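Local coordinates for protein kappa-carrageenase (Pseudoalteromonas carrageenovora, PDB 1DYP) that cuts the beta-1,4 linkages between D-galactose 4-sulfate and 3,6-anhydro-D-galactose inside kappa-carrageenan chains, this chain being its family 16 glycoside hydrolase catalytic domain, at residues T94-Y99 with H222-L227; S114-M119 with T228-L233. The protein carries 1 engineered substitution. All blocks are in the same frame, centred on the assembly; numbering follows the deposited sequence.

Interaction 1. Residues T94-Y99 with H222-L227; sequences TGNYGY and HRQMNL
Gly95 and Met225 form an antiparallel hydrogen-bonded pair where strand 75-95 runs out beside the start of strand 225-233, at the turn that carries the chain on to strand 98-105 in the beta-sandwich of this family 16 enzyme. Met225 N reaches Gly95 O at 2.8 Å, and Gly95 N answers to Met225 O at 3.1 Å. Glycine suits the nearly flat, fully extended backbone at Gly95. Beside this pair, CG of Gln224 stands anti to the carbonyl carbon (chi1 -72°), and a bend at chi2 (-66°) turns CD toward Thr94. Thr94 OG1 donates to Gln224 OE1 at 2.7 Å, lying in the carbonyl plane on a lone pair, while the methyl CG2 of Thr94 rests against the Asn226 amide, whose ND2 is held by Ser91 O. Past the strand end, Asn96 uses both ends of its amide. Asn96 OD1 receives the backbone N of Tyr97 at 2.6 Å, and Asn96 ND2 gives a hydrogen to His222 O at 3.0 Å from above that carbonyl's plane; the bond is bent, 149° at the hydrogen. A side chain with a donor and an acceptor on one rigid group fits here, because it ties the turn both to itself and to the facing loop. The CE methyl of selenomethionine Met225 also lies 3.9 Å from Asn96 CA. Met225 packs on Ser136 and Ile138 of strand 133-139 too, its side chain about 6 Å from that of the nucleophile Glu137. Tyr97 OH makes a tight approach to the His222 imidazole edge, 2.9 Å from His222 CD2, and Lys201 O holds His222 NE2, which orients the ring. Polar groups thus take over where the backbone ladder gives out, and the Asn96 amide is fixed in rotation by its two bonds.

Interaction 2. Residues S114-M119 with T228-L233; sequences SPAFWM and TLSQGL
Trp118 reaches across to Thr228 and Ser230 from an antiparallel ladder whose backbone bonds pair it with Thr228, Ala116 with Ser230 and Ser114 with Gly232. From CB, chi1 of 55° sets CG between the backbone N and the carbonyl carbon. The Trp118 and Thr228 side chains lie side by side and point the same way. Trp118 CD1 comes first, 3.4 Å from Thr228 O. Trp118 NE1 follows and donates to Ser230 OG at 2.9 Å, with the hydroxyl tilted only 15° from the ring plane; a small serine leaves room for the indole and supplies its acceptor. Farther round, Trp118 CE2 lies 4.0 Å from Thr228 CB, which sits over one face in a CH-pi contact, 4.0 Å from the centroid of the five-membered ring. Trp118 CZ2, on the six-membered ring, meets Ser230 OG and the Thr228 methyl CG2. A beta-branched threonine offers that methine and a methyl to the ring, while its OG1 turns back to Asn226 O. Tyr120 stacks on the indole as well. On the other face of the sheet Leu229 sends CD2 to Phe117 CD1, 3.4 Å away, and Phe117 packs on strands 98-105 and 258-270, as large apolar residues suit a sandwich core. Trp118 instead borders the nucleophile Glu137 and the active-site Asp139. One face to the core and one to the catalytic residues is the pattern of the cleft-lining sheet in the family 16 beta-jelly-roll.

From the N terminus, the chain passes residues 94-99, then 114-119, and only after more than a hundred further residues, including the catalytic strand 133-139, returns through 222-227 and straight on into 228-233. Interaction 1 therefore closes a loop of 122 residues and interaction 2 one of 108, and the two cross, since their segments alternate. Both rest on strand 225-233, which lies between strand 75-95 and strand 113-120; the latter in turn pairs with 133-139. Interaction 1 joins the start of strand 225-233 to the end of strand 75-95, interaction 2 the rest to strand 113-120, near the centre of the chain. They meet where Leu227 CD1 packs on Phe117 CE1, 3.6 Å away.

Interaction 1. Residues T94-Y99 with H222-L227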
ATOM      1  N   THR A  94       2.410  13.472   6.388  1.00  8.81           N
ATOM      2  CA  THR A  94       1.480  12.495   6.935  1.00  8.72           C
ATOM      3  C   THR A  94       0.100  13.102   7.111  1.00  9.02           C
ATOM      4  O   THR A  94      -0.077  14.318   7.028  1.00  9.11           O
ATOM      5  CB  THR A  94       1.935  11.977   8.317  1.00  8.76           C
ATOM      6  OG1 THR A  94       1.877  13.048   9.269  1.00  7.99           O
ATOM      7  CG2 THR A  94       3.353  11.432   8.249  1.00  8.75           C
ATOM      8  N   GLY A  95      -0.878  12.239   7.354  1.00  9.03           N
ATOM      9  CA  GLY A  95      -2.237  12.692   7.568  1.00  9.19           C
ATOM     10  C   GLY A  95      -3.130  11.507   7.874  1.00  9.49           C
ATOM     11  O   GLY A  95      -2.648  10.382   8.029  1.00  9.35           O
ATOM     12  N   ASN A  96      -4.428  11.758   7.984  1.00  9.69           N
ATOM     13  CA  ASN A  96      -5.371  10.684   8.244  1.00  9.85           C
ATOM     14  C   ASN A  96      -6.686  10.882   7.507  1.00  9.80           C
ATOM     15  O   ASN A  96      -6.937  10.227   6.499  1.00  9.95           O
ATOM     16  CB  ASN A  96      -5.624  10.495   9.754  1.00 10.56           C
ATOM     17  CG  ASN A  96      -5.753  11.806  10.515  1.00 11.04           C
ATOM     18  OD1 ASN A  96      -6.205  12.816   9.981  1.00 11.77           O
ATOM     19  ND2 ASN A  96      -5.367  11.780  11.789  1.00 11.81           N
ATOM     20  N   TYR A  97      -7.519  11.796   7.988  1.00  9.71           N
ATOM     21  CA  TYR A  97      -8.811  12.032   7.360  1.00  9.72           C
ATOM     22  C   TYR A  97      -8.704  12.750   6.024  1.00  9.63           C
ATOM     23  O   TYR A  97      -7.857  13.625   5.834  1.00  9.78           O
ATOM     24  CB  TYR A  97      -9.710  12.821   8.313  1.00 10.13           C
ATOM     25  CG  TYR A  97      -9.617  12.311   9.728  1.00 10.56           C
ATOM     26  CD1 TYR A  97      -9.731  10.949  10.003  1.00 10.82           C
ATOM     27  CD2 TYR A  97      -9.345  13.177  10.785  1.00 10.90           C
ATOM     28  CE1 TYR A  97      -9.564  10.457  11.294  1.00 11.19           C
ATOM     29  CE2 TYR A  97      -9.177  12.696  12.082  1.00 11.49           C
ATOM     30  CZ  TYR A  97      -9.284  11.336  12.327  1.00 11.53           C
ATOM     31  OH  TYR A  97      -9.079  10.845  13.595  1.00 12.12           O
ATOM     32  N   GLY A  98      -9.570  12.360   5.096  1.00  9.41           N
ATOM     33  CA  GLY A  98      -9.582  12.971   3.782  1.00  9.12           C
ATOM     34  C   GLY A  98      -9.925  11.963   2.708  1.00  8.98           C
ATOM     35  O   GLY A  98     -10.093  10.774   2.987  1.00  8.67           O
ATOM     36  N   TYR A  99     -10.052  12.440   1.476  1.00  8.82           N
ATOM     37  CA  TYR A  99     -10.351  11.553   0.367  1.00  8.85           C
ATOM     38  C   TYR A  99      -9.065  11.372  -0.424  1.00  8.61           C
ATOM     39  O   TYR A  99      -8.394  12.349  -0.766  1.00  8.36           O
ATOM     40  CB  TYR A  99     -11.429  12.138  -0.537  1.00  9.48           C
ATOM     41  CG  TYR A  99     -11.794  11.192  -1.650  1.00 10.20           C
ATOM     42  CD1 TYR A  99     -12.530  10.036  -1.391  1.00 10.74           C
ATOM     43  CD2 TYR A  99     -11.352  11.413  -2.952  1.00 10.72           C
ATOM     44  CE1 TYR A  99     -12.816   9.125  -2.400  1.00 11.63           C
ATOM     45  CE2 TYR A  99     -11.629  10.507  -3.966  1.00 11.42           C
ATOM     46  CZ  TYR A  99     -12.362   9.366  -3.682  1.00 11.69           C
ATOM     47  OH  TYR A  99     -12.636   8.464  -4.678  1.00 13.24           O
ATOM     48  N   HIS A 222      -6.642   6.326  13.186  1.00  8.53           N
ATOM     49  CA  HIS A 222      -6.642   7.767  13.417  1.00  8.89           C
ATOM     50  C   HIS A 222      -5.224   8.321  13.535  1.00  8.99           C
ATOM     51  O   HIS A 222      -5.030   9.526  13.719  1.00  9.20           O
ATOM     52  CB  HIS A 222      -7.429   8.106  14.687  1.00  9.09           C
ATOM     53  CG  HIS A 222      -8.831   7.585  14.686  1.00  9.37           C
ATOM     54  ND1 HIS A 222      -9.171   6.364  15.228  1.00  9.63           N
ATOM     55  CD2 HIS A 222      -9.975   8.106  14.184  1.00  9.44           C
ATOM     56  CE1 HIS A 222     -10.464   6.155  15.058  1.00  9.55           C
ATOM     57  NE2 HIS A 222     -10.976   7.195  14.426  1.00  9.66           N
ATOM     58  N   ARG A 223      -4.233   7.441  13.435  1.00  8.93           N
ATOM     59  CA  ARG A 223      -2.841   7.862  13.519  1.00  8.83           C
ATOM     60  C   ARG A 223      -2.405   8.563  12.240  1.00  8.81           C
ATOM     61  O   ARG A 223      -3.078   8.481  11.212  1.00  8.76           O
ATOM     62  CB  ARG A 223      -1.928   6.658  13.769  1.00  9.05           C
ATOM     63  CG  ARG A 223      -2.009   6.095  15.175  1.00  9.16           C
ATOM     64  CD  ARG A 223      -1.147   4.855  15.326  1.00  9.05           C
ATOM     65  NE  ARG A 223       0.268   5.117  15.066  1.00  9.58           N
ATOM     66  CZ  ARG A 223       1.078   5.784  15.882  1.00  9.57           C
ATOM     67  NH1 ARG A 223       0.622   6.272  17.028  1.00  9.86           N
ATOM     68  NH2 ARG A 223       2.352   5.954  15.553  1.00  9.83           N
ATOM     69  N   GLN A 224      -1.276   9.262  12.323  1.00  8.67           N
ATOM     70  CA  GLN A 224      -0.710   9.965  11.182  1.00  8.60           C
ATOM     71  C   GLN A 224      -0.080   8.920  10.273  1.00  8.38           C
ATOM     72  O   GLN A 224       0.773   8.143  10.708  1.00  8.32           O
ATOM     73  CB  GLN A 224       0.355  10.951  11.659  1.00  8.95           C
ATOM     74  CG  GLN A 224      -0.202  12.159  12.385  1.00  9.58           C
ATOM     75  CD  GLN A 224      -1.018  13.040  11.470  1.00  9.74           C
ATOM     76  OE1 GLN A 224      -0.575  13.391  10.375  1.00  9.76           O
ATOM     77  NE2 GLN A 224      -2.217  13.403  11.907  1.00 10.58           N
HETATM   78  N   MSE A 225      -0.493   8.905   9.011  1.00  8.07           N
HETATM   79  CA  MSE A 225       0.014   7.919   8.069  1.00  8.03           C
HETATM   80  C   MSE A 225       0.609   8.536   6.810  1.00  7.57           C
HETATM   81  O   MSE A 225       0.114   9.543   6.307  1.00  7.62           O
HETATM   82  CB  MSE A 225      -1.118   6.961   7.690  1.00  8.40           C
HETATM   83  CG  MSE A 225      -1.764   6.291   8.899  1.00  8.37           C
HETATM   84 SE   MSE A 225      -3.400   5.330   8.502  1.00  8.67          SE
HETATM   85  CE  MSE A 225      -4.618   6.823   8.588  1.00  9.08           C
ATOM     86  N   ASN A 226       1.683   7.921   6.321  1.00  7.48           N
ATOM     87  CA  ASN A 226       2.354   8.373   5.103  1.00  7.29           C
ATOM     88  C   ASN A 226       1.697   7.704   3.908  1.00  7.12           C
ATOM     89  O   ASN A 226       1.554   6.483   3.878  1.00  7.13           O
ATOM     90  CB  ASN A 226       3.842   8.004   5.120  1.00  7.86           C
ATOM     91  CG  ASN A 226       4.586   8.648   6.265  1.00  8.09           C
ATOM     92  OD1 ASN A 226       4.490   8.203   7.414  1.00  9.00           O
ATOM     93  ND2 ASN A 226       5.325   9.711   5.966  1.00  8.20           N
ATOM     94  N   LEU A 227       1.301   8.506   2.925  1.00  6.70           N
ATOM     95  CA  LEU A 227       0.651   7.986   1.726  1.00  6.45           C
ATOM     96  C   LEU A 227       1.697   7.291   0.867  1.00  6.53           C
ATOM     97  O   LEU A 227       2.726   7.877   0.527  1.00  6.84           O
ATOM     98  CB  LEU A 227      -0.001   9.124   0.953  1.00  6.41           C
ATOM     99  CG  LEU A 227      -0.986   8.676  -0.124  1.00  6.52           C
ATOM    100  CD1 LEU A 227      -2.085   7.811   0.497  1.00  6.60           C
ATOM    101  CD2 LEU A 227      -1.575   9.913  -0.785  1.00  6.88           C
TER

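Interaction 2. Residues S114-M119 with T228-L233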
ATOM      1  N   SER A 114       2.290  -7.383  -6.430  1.00  5.84           N
ATOM      2  CA  SER A 114       1.087  -6.712  -5.981  1.00  5.81           C
ATOM      3  C   SER A 114       1.203  -5.196  -5.909  1.00  5.89           C
ATOM      4  O   SER A 114       1.828  -4.650  -4.991  1.00  5.75           O
ATOM      5  CB  SER A 114       0.668  -7.239  -4.607  1.00  5.71           C
ATOM      6  OG  SER A 114      -0.471  -6.539  -4.124  1.00  5.78           O
ATOM      7  N   PRO A 115       0.626  -4.497  -6.898  1.00  5.97           N
ATOM      8  CA  PRO A 115       0.657  -3.033  -6.916  1.00  5.72           C
ATOM      9  C   PRO A 115      -0.169  -2.619  -5.703  1.00  5.69           C
ATOM     10  O   PRO A 115      -1.211  -3.223  -5.424  1.00  5.58           O
ATOM     11  CB  PRO A 115      -0.050  -2.686  -8.222  1.00  5.85           C
ATOM     12  CG  PRO A 115       0.288  -3.841  -9.106  1.00  5.91           C
ATOM     13  CD  PRO A 115       0.138  -5.029  -8.181  1.00  5.79           C
ATOM     14  N   ALA A 116       0.283  -1.603  -4.984  1.00  5.41           N
ATOM     15  CA  ALA A 116      -0.434  -1.172  -3.798  1.00  5.36           C
ATOM     16  C   ALA A 116      -0.468   0.337  -3.635  1.00  5.38           C
ATOM     17  O   ALA A 116       0.493   1.038  -3.953  1.00  5.46           O
ATOM     18  CB  ALA A 116       0.199  -1.802  -2.554  1.00  5.41           C
ATOM     19  N   PHE A 117      -1.605   0.817  -3.149  1.00  5.31           N
ATOM     20  CA  PHE A 117      -1.820   2.223  -2.856  1.00  5.43           C
ATOM     21  C   PHE A 117      -2.321   2.117  -1.425  1.00  5.52           C
ATOM     22  O   PHE A 117      -3.369   1.526  -1.160  1.00  5.35           O
ATOM     23  CB  PHE A 117      -2.876   2.818  -3.792  1.00  5.37           C
ATOM     24  CG  PHE A 117      -3.238   4.244  -3.480  1.00  5.46           C
ATOM     25  CD1 PHE A 117      -2.278   5.152  -3.037  1.00  5.45           C
ATOM     26  CD2 PHE A 117      -4.543   4.685  -3.657  1.00  5.35           C
ATOM     27  CE1 PHE A 117      -2.614   6.480  -2.773  1.00  5.66           C
ATOM     28  CE2 PHE A 117      -4.892   6.007  -3.401  1.00  5.66           C
ATOM     29  CZ  PHE A 117      -3.927   6.908  -2.957  1.00  5.49           C
ATOM     30  N   TRP A 118      -1.552   2.668  -0.499  1.00  5.75           N
ATOM     31  CA  TRP A 118      -1.891   2.554   0.907  1.00  6.11           C
ATOM     32  C   TRP A 118      -1.234   3.650   1.724  1.00  6.39           C
ATOM     33  O   TRP A 118      -0.567   4.529   1.186  1.00  6.48           O
ATOM     34  CB  TRP A 118      -1.425   1.182   1.410  1.00  6.54           C
ATOM     35  CG  TRP A 118       0.044   0.913   1.160  1.00  6.68           C
ATOM     36  CD1 TRP A 118       0.697   0.967  -0.039  1.00  6.96           C
ATOM     37  CD2 TRP A 118       1.029   0.547   2.134  1.00  6.76           C
ATOM     38  NE1 TRP A 118       2.028   0.661   0.127  1.00  7.04           N
ATOM     39  CE2 TRP A 118       2.258   0.399   1.452  1.00  7.01           C
ATOM     40  CE3 TRP A 118       0.993   0.327   3.515  1.00  6.86           C
ATOM     41  CZ2 TRP A 118       3.443   0.043   2.105  1.00  7.10           C
ATOM     42  CZ3 TRP A 118       2.174  -0.030   4.168  1.00  7.21           C
ATOM     43  CH2 TRP A 118       3.380  -0.166   3.459  1.00  7.19           C
HETATM   44  N   MSE A 119      -1.443   3.600   3.029  1.00  6.43           N
HETATM   45  CA  MSE A 119      -0.842   4.574   3.924  1.00  6.74           C
HETATM   46  C   MSE A 119      -0.611   3.882   5.254  1.00  6.94           C
HETATM   47  O   MSE A 119      -1.401   3.031   5.674  1.00  6.59           O
HETATM   48  CB  MSE A 119      -1.742   5.807   4.086  1.00  7.26           C
HETATM   49  CG  MSE A 119      -3.127   5.538   4.656  1.00  7.43           C
HETATM   50 SE   MSE A 119      -4.282   7.090   4.520  1.00  7.59          SE
HETATM   51  CE  MSE A 119      -5.074   6.693   2.795  1.00  8.24           C
ATOM     52  N   THR A 228       1.413   6.050   0.490  1.00  6.40           N
ATOM     53  CA  THR A 228       2.380   5.264  -0.256  1.00  6.35           C
ATOM     54  C   THR A 228       1.879   4.524  -1.493  1.00  6.16           C
ATOM     55  O   THR A 228       0.760   4.020  -1.533  1.00  6.15           O
ATOM     56  CB  THR A 228       3.017   4.230   0.700  1.00  6.59           C
ATOM     57  OG1 THR A 228       3.395   4.888   1.917  1.00  6.60           O
ATOM     58  CG2 THR A 228       4.244   3.585   0.081  1.00  6.90           C
ATOM     59  N   LEU A 229       2.737   4.483  -2.505  1.00  6.08           N
ATOM     60  CA  LEU A 229       2.481   3.758  -3.742  1.00  6.07           C
ATOM     61  C   LEU A 229       3.682   2.820  -3.817  1.00  5.97           C
ATOM     62  O   LEU A 229       4.828   3.263  -3.729  1.00  5.98           O
ATOM     63  CB  LEU A 229       2.467   4.711  -4.940  1.00  6.11           C
ATOM     64  CG  LEU A 229       1.250   5.640  -5.012  1.00  6.34           C
ATOM     65  CD1 LEU A 229       1.560   6.854  -5.876  1.00  6.81           C
ATOM     66  CD2 LEU A 229       0.059   4.865  -5.557  1.00  6.34           C
ATOM     67  N   SER A 230       3.436   1.524  -3.944  1.00  5.87           N
ATOM     68  CA  SER A 230       4.546   0.585  -3.994  1.00  6.10           C
ATOM     69  C   SER A 230       4.114  -0.725  -4.603  1.00  5.95           C
ATOM     70  O   SER A 230       2.927  -1.015  -4.688  1.00  6.08           O
ATOM     71  CB  SER A 230       5.078   0.324  -2.582  1.00  6.20           C
ATOM     72  OG  SER A 230       4.079  -0.275  -1.771  1.00  6.97           O
ATOM     73  N   GLN A 231       5.086  -1.517  -5.033  1.00  5.75           N
ATOM     74  CA  GLN A 231       4.779  -2.814  -5.607  1.00  5.80           C
ATOM     75  C   GLN A 231       5.539  -3.874  -4.828  1.00  5.94           C
ATOM     76  O   GLN A 231       6.767  -3.843  -4.747  1.00  6.00           O
ATOM     77  CB  GLN A 231       5.158  -2.851  -7.087  1.00  6.07           C
ATOM     78  CG  GLN A 231       4.788  -4.156  -7.762  1.00  6.24           C
ATOM     79  CD  GLN A 231       4.702  -4.025  -9.263  1.00  6.75           C
ATOM     80  OE1 GLN A 231       3.695  -3.558  -9.799  1.00  7.38           O
ATOM     81  NE2 GLN A 231       5.763  -4.425  -9.952  1.00  6.56           N
ATOM     82  N   GLY A 232       4.797  -4.801  -4.236  1.00  5.69           N
ATOM     83  CA  GLY A 232       5.426  -5.850  -3.456  1.00  6.12           C
ATOM     84  C   GLY A 232       5.499  -7.174  -4.187  1.00  6.04           C
ATOM     85  O   GLY A 232       4.860  -7.365  -5.218  1.00  6.19           O
ATOM     86  N   LEU A 233       6.283  -8.092  -3.635  1.00  6.18           N
ATOM     87  CA  LEU A 233       6.458  -9.418  -4.212  1.00  6.43           C
ATOM     88  C   LEU A 233       5.439 -10.367  -3.582  1.00  6.42           C
ATOM     89  O   LEU A 233       5.068 -10.209  -2.413  1.00  6.33           O
ATOM     90  CB  LEU A 233       7.881  -9.911  -3.937  1.00  6.83           C
ATOM     91  CG  LEU A 233       8.436 -11.040  -4.803  1.00  7.36           C
ATOM     92  CD1 LEU A 233       8.606 -10.570  -6.251  1.00  7.42           C
ATOM     93  CD2 LEU A 233       9.777 -11.484  -4.227  1.00  7.63           C
TER